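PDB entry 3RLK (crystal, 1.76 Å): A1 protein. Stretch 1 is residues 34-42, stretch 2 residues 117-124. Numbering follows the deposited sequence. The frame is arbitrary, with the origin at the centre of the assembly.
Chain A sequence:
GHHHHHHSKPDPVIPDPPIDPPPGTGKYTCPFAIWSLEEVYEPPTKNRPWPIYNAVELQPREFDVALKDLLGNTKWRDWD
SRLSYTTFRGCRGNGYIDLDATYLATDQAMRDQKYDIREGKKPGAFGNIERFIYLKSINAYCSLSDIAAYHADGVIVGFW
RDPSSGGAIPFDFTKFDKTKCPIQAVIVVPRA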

# COMPACT_ATOMS: atom_id res chain seq x y z
N ILE A 34 9.85 5.87 -6.95
CA ILE A 34 8.79 5.19 -7.71
C ILE A 34 9.27 4.65 -9.11
O ILE A 34 10.24 5.19 -9.63
CB ILE A 34 7.55 6.03 -7.81
CG1 ILE A 34 7.85 7.36 -8.51
CG2 ILE A 34 6.92 6.26 -6.39
CD1 ILE A 34 6.51 8.00 -9.11
N TRP A 35 8.56 3.63 -9.66
CA TRP A 35 9.14 2.78 -10.72
C TRP A 35 8.08 2.40 -11.69
O TRP A 35 6.90 2.43 -11.34
CB TRP A 35 9.65 1.47 -10.11
CG TRP A 35 10.63 1.74 -9.01
CD1 TRP A 35 10.32 2.02 -7.68
CD2 TRP A 35 12.05 1.82 -9.14
NE1 TRP A 35 11.50 2.23 -6.99
CE2 TRP A 35 12.56 2.10 -7.86
CE3 TRP A 35 12.97 1.62 -10.23
CZ2 TRP A 35 13.94 2.19 -7.61
CZ3 TRP A 35 14.35 1.72 -9.97
CH2 TRP A 35 14.81 2.03 -8.69
N SER A 36 8.54 2.00 -12.89
CA SER A 36 7.66 1.36 -13.91
C SER A 36 8.19 -0.07 -14.04
O SER A 36 9.41 -0.28 -14.23
CB SER A 36 7.74 2.11 -15.25
OG SER A 36 6.99 1.46 -16.26
N LEU A 37 7.30 -1.07 -13.90
CA LEU A 37 7.63 -2.45 -14.09
C LEU A 37 6.81 -3.03 -15.29
O LEU A 37 5.68 -3.41 -15.11
CB LEU A 37 7.32 -3.23 -12.80
CG LEU A 37 8.45 -3.28 -11.77
CD1 LEU A 37 8.63 -1.92 -11.10
CD2 LEU A 37 8.03 -4.41 -10.74
N GLU A 38 7.37 -3.04 -16.51
CA GLU A 38 6.60 -3.50 -17.67
C GLU A 38 7.40 -4.47 -18.52
O GLU A 38 6.80 -5.40 -19.08
CB GLU A 38 6.14 -2.33 -18.55
CG GLU A 38 5.12 -1.31 -18.00
CD GLU A 38 3.85 -1.92 -17.40
OE1 GLU A 38 3.37 -3.05 -17.80
OE2 GLU A 38 3.30 -1.22 -16.52
N GLU A 39 8.70 -4.26 -18.59
CA GLU A 39 9.61 -5.11 -19.38
C GLU A 39 9.89 -6.37 -18.58
O GLU A 39 10.23 -6.30 -17.37
CB GLU A 39 10.94 -4.43 -19.65
CG GLU A 39 11.79 -5.30 -20.57
CD GLU A 39 13.13 -4.68 -20.89
OE1 GLU A 39 14.01 -4.69 -20.01
OE2 GLU A 39 13.33 -4.24 -22.03
N VAL A 40 9.73 -7.52 -19.21
CA VAL A 40 9.99 -8.76 -18.49
C VAL A 40 11.46 -9.18 -18.43
O VAL A 40 12.15 -9.33 -19.46
CB VAL A 40 9.17 -9.93 -19.07
CG1 VAL A 40 9.46 -11.18 -18.37
CG2 VAL A 40 7.66 -9.60 -18.97
N TYR A 41 11.91 -9.42 -17.21
CA TYR A 41 13.23 -9.97 -16.96
C TYR A 41 13.27 -11.49 -17.03
O TYR A 41 14.18 -12.08 -17.67
CB TYR A 41 13.75 -9.41 -15.62
CG TYR A 41 15.03 -10.00 -15.13
CD1 TYR A 41 16.25 -9.57 -15.66
CD2 TYR A 41 15.03 -10.93 -14.10
CE1 TYR A 41 17.50 -10.08 -15.15
CE2 TYR A 41 16.25 -11.45 -13.60
CZ TYR A 41 17.45 -11.01 -14.13
OH TYR A 41 18.61 -11.53 -13.63
N GLU A 42 12.30 -12.15 -16.40
CA GLU A 42 12.21 -13.59 -16.50
C GLU A 42 10.72 -13.96 -16.52
O GLU A 42 9.99 -13.47 -15.66
CB GLU A 42 12.93 -14.22 -15.31
CG GLU A 42 12.94 -15.75 -15.32
CD GLU A 42 13.38 -16.33 -13.97
OE1 GLU A 42 14.16 -15.68 -13.24
OE2 GLU A 42 12.94 -17.44 -13.62
N ILE A 117 0.78 -6.45 -6.99
CA ILE A 117 2.15 -6.40 -6.48
C ILE A 117 3.00 -7.04 -7.60
O ILE A 117 2.60 -8.07 -8.12
CB ILE A 117 2.25 -7.23 -5.21
CG1 ILE A 117 1.11 -6.88 -4.23
CG2 ILE A 117 3.67 -7.11 -4.61
CD1 ILE A 117 1.00 -7.92 -3.09
N ARG A 118 4.08 -6.41 -8.03
CA ARG A 118 4.96 -7.03 -9.08
C ARG A 118 6.32 -7.25 -8.53
O ARG A 118 6.83 -6.41 -7.76
CB ARG A 118 5.01 -6.17 -10.37
CG ARG A 118 3.72 -6.29 -11.17
CD ARG A 118 3.78 -5.58 -12.53
NE ARG A 118 2.57 -5.88 -13.28
CZ ARG A 118 2.31 -5.48 -14.53
NH1 ARG A 118 3.20 -4.82 -15.23
NH2 ARG A 118 1.12 -5.79 -15.08
N GLU A 119 6.97 -8.35 -8.91
CA GLU A 119 8.38 -8.53 -8.50
C GLU A 119 9.31 -7.90 -9.53
O GLU A 119 9.12 -8.13 -10.74
CB GLU A 119 8.67 -10.03 -8.43
CG GLU A 119 9.97 -10.35 -7.69
CD GLU A 119 9.90 -11.71 -7.03
OE1 GLU A 119 9.32 -12.63 -7.64
OE2 GLU A 119 10.38 -11.83 -5.89
N GLY A 120 10.32 -7.15 -9.10
CA GLY A 120 11.18 -6.56 -10.15
C GLY A 120 12.64 -6.45 -9.73
O GLY A 120 12.99 -6.37 -8.52
N LYS A 121 13.48 -6.41 -10.76
CA LYS A 121 14.90 -6.35 -10.60
C LYS A 121 15.38 -4.87 -10.75
O LYS A 121 15.17 -4.28 -11.77
CB LYS A 121 15.62 -7.23 -11.63
CG LYS A 121 17.18 -7.22 -11.35
CD LYS A 121 17.94 -7.88 -12.46
CE LYS A 121 19.45 -7.85 -12.17
NZ LYS A 121 19.85 -8.67 -10.93
N LYS A 122 15.98 -4.31 -9.71
CA LYS A 122 16.48 -2.92 -9.80
C LYS A 122 17.80 -2.77 -10.54
O LYS A 122 18.59 -3.72 -10.65
CB LYS A 122 16.66 -2.35 -8.40
CG LYS A 122 15.35 -2.37 -7.60
CD LYS A 122 15.06 -1.09 -6.81
CE LYS A 122 15.79 -1.03 -5.50
NZ LYS A 122 14.81 -0.68 -4.41
N PRO A 123 18.07 -1.56 -11.04
CA PRO A 123 19.45 -1.33 -11.51
C PRO A 123 20.38 -1.25 -10.26
O PRO A 123 19.88 -1.12 -9.10
CB PRO A 123 19.37 0.06 -12.20
CG PRO A 123 17.98 0.53 -12.08
CD PRO A 123 17.21 -0.38 -11.15
N GLY A 124 21.69 -1.32 -10.46
CA GLY A 124 22.62 -1.16 -9.32
C GLY A 124 23.51 -2.38 -9.14
O GLY A 124 23.27 -3.40 -9.76
O HOH W 1 0.94 -3.85 -17.83

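How do the two backbones lie against each other? The strand around residues 34-38 crosses the strand 117-121 almost at a right angle, 95° between their N-to-C directions, and the two axes come no closer than 8.3 Å. That gap is too wide for the ladder of backbone hydrogen bonds that joins neighbouring strands of a sheet, and side chains occupy it. The nearest alpha carbons in the register are those of Leu 37 and Gly 120, CA to CA 6.7 Å. The chain turns corners at Glu 39 and Tyr 41, and Tyr 41 lies beside Lys 121, CA to CA 7.5 Å.

What occupies the crossing itself? Leu 37 does, its CA-to-CB bond pointing toward the second strand. Its CD2 reaches CB of Arg 118 at 3.5 Å and lies 3.9 Å from CA of Gly 120, so the methyl settles directly on the backbone there. The absence of a side chain at Gly 120 makes this possible: an ideal CB would point toward the first stretch and sit just 2.7 Å from Leu 37 CD2, a clash.

How does Arg 118 bind Leu 37 and Glu 38? Its side chain, nearly extended from chi2 on, brings the guanidinium to the carbonyl of Leu 37, where NH1 donates two hydrogen bonds: to the backbone O of Leu 37 at 2.9 Å, and to OE1 of Glu 38 at 3.1 Å. The second is also a salt bridge, joining opposite charges. Both acceptors lie at the edge of the guanidinium, near its plane, where its N-H groups point. Although the CA-to-CB bond of Glu 38 points away, chi1 and chi2 are both m and the chain bends back to bring its carboxylate within reach. Water 1 adds a bridge, donating to Glu 38 OE1 at 2.6 Å and accepting a weak hydrogen bond from Arg 118 NH2 at 3.4 Å.

How do the aromatic rings use their neighbours? The aliphatic part of Lys 121 runs over one face of Tyr 41, with CD 3.8 Å from the ring centroid and 25° off the normal. This is a CH-pi contact, in which C-H groups polarised by the ammonium end meet the electron-rich ring, while NZ finds a hydrogen bond elsewhere in the structure. Buried Trp 35 meets the loop after the strand: its CZ2 lies 3.6 Å from CD of Lys 122, and its CZ3 packs 3.7 Å from CD of Pro 123. Both neighbours approach obliquely, offering carbon to carbon.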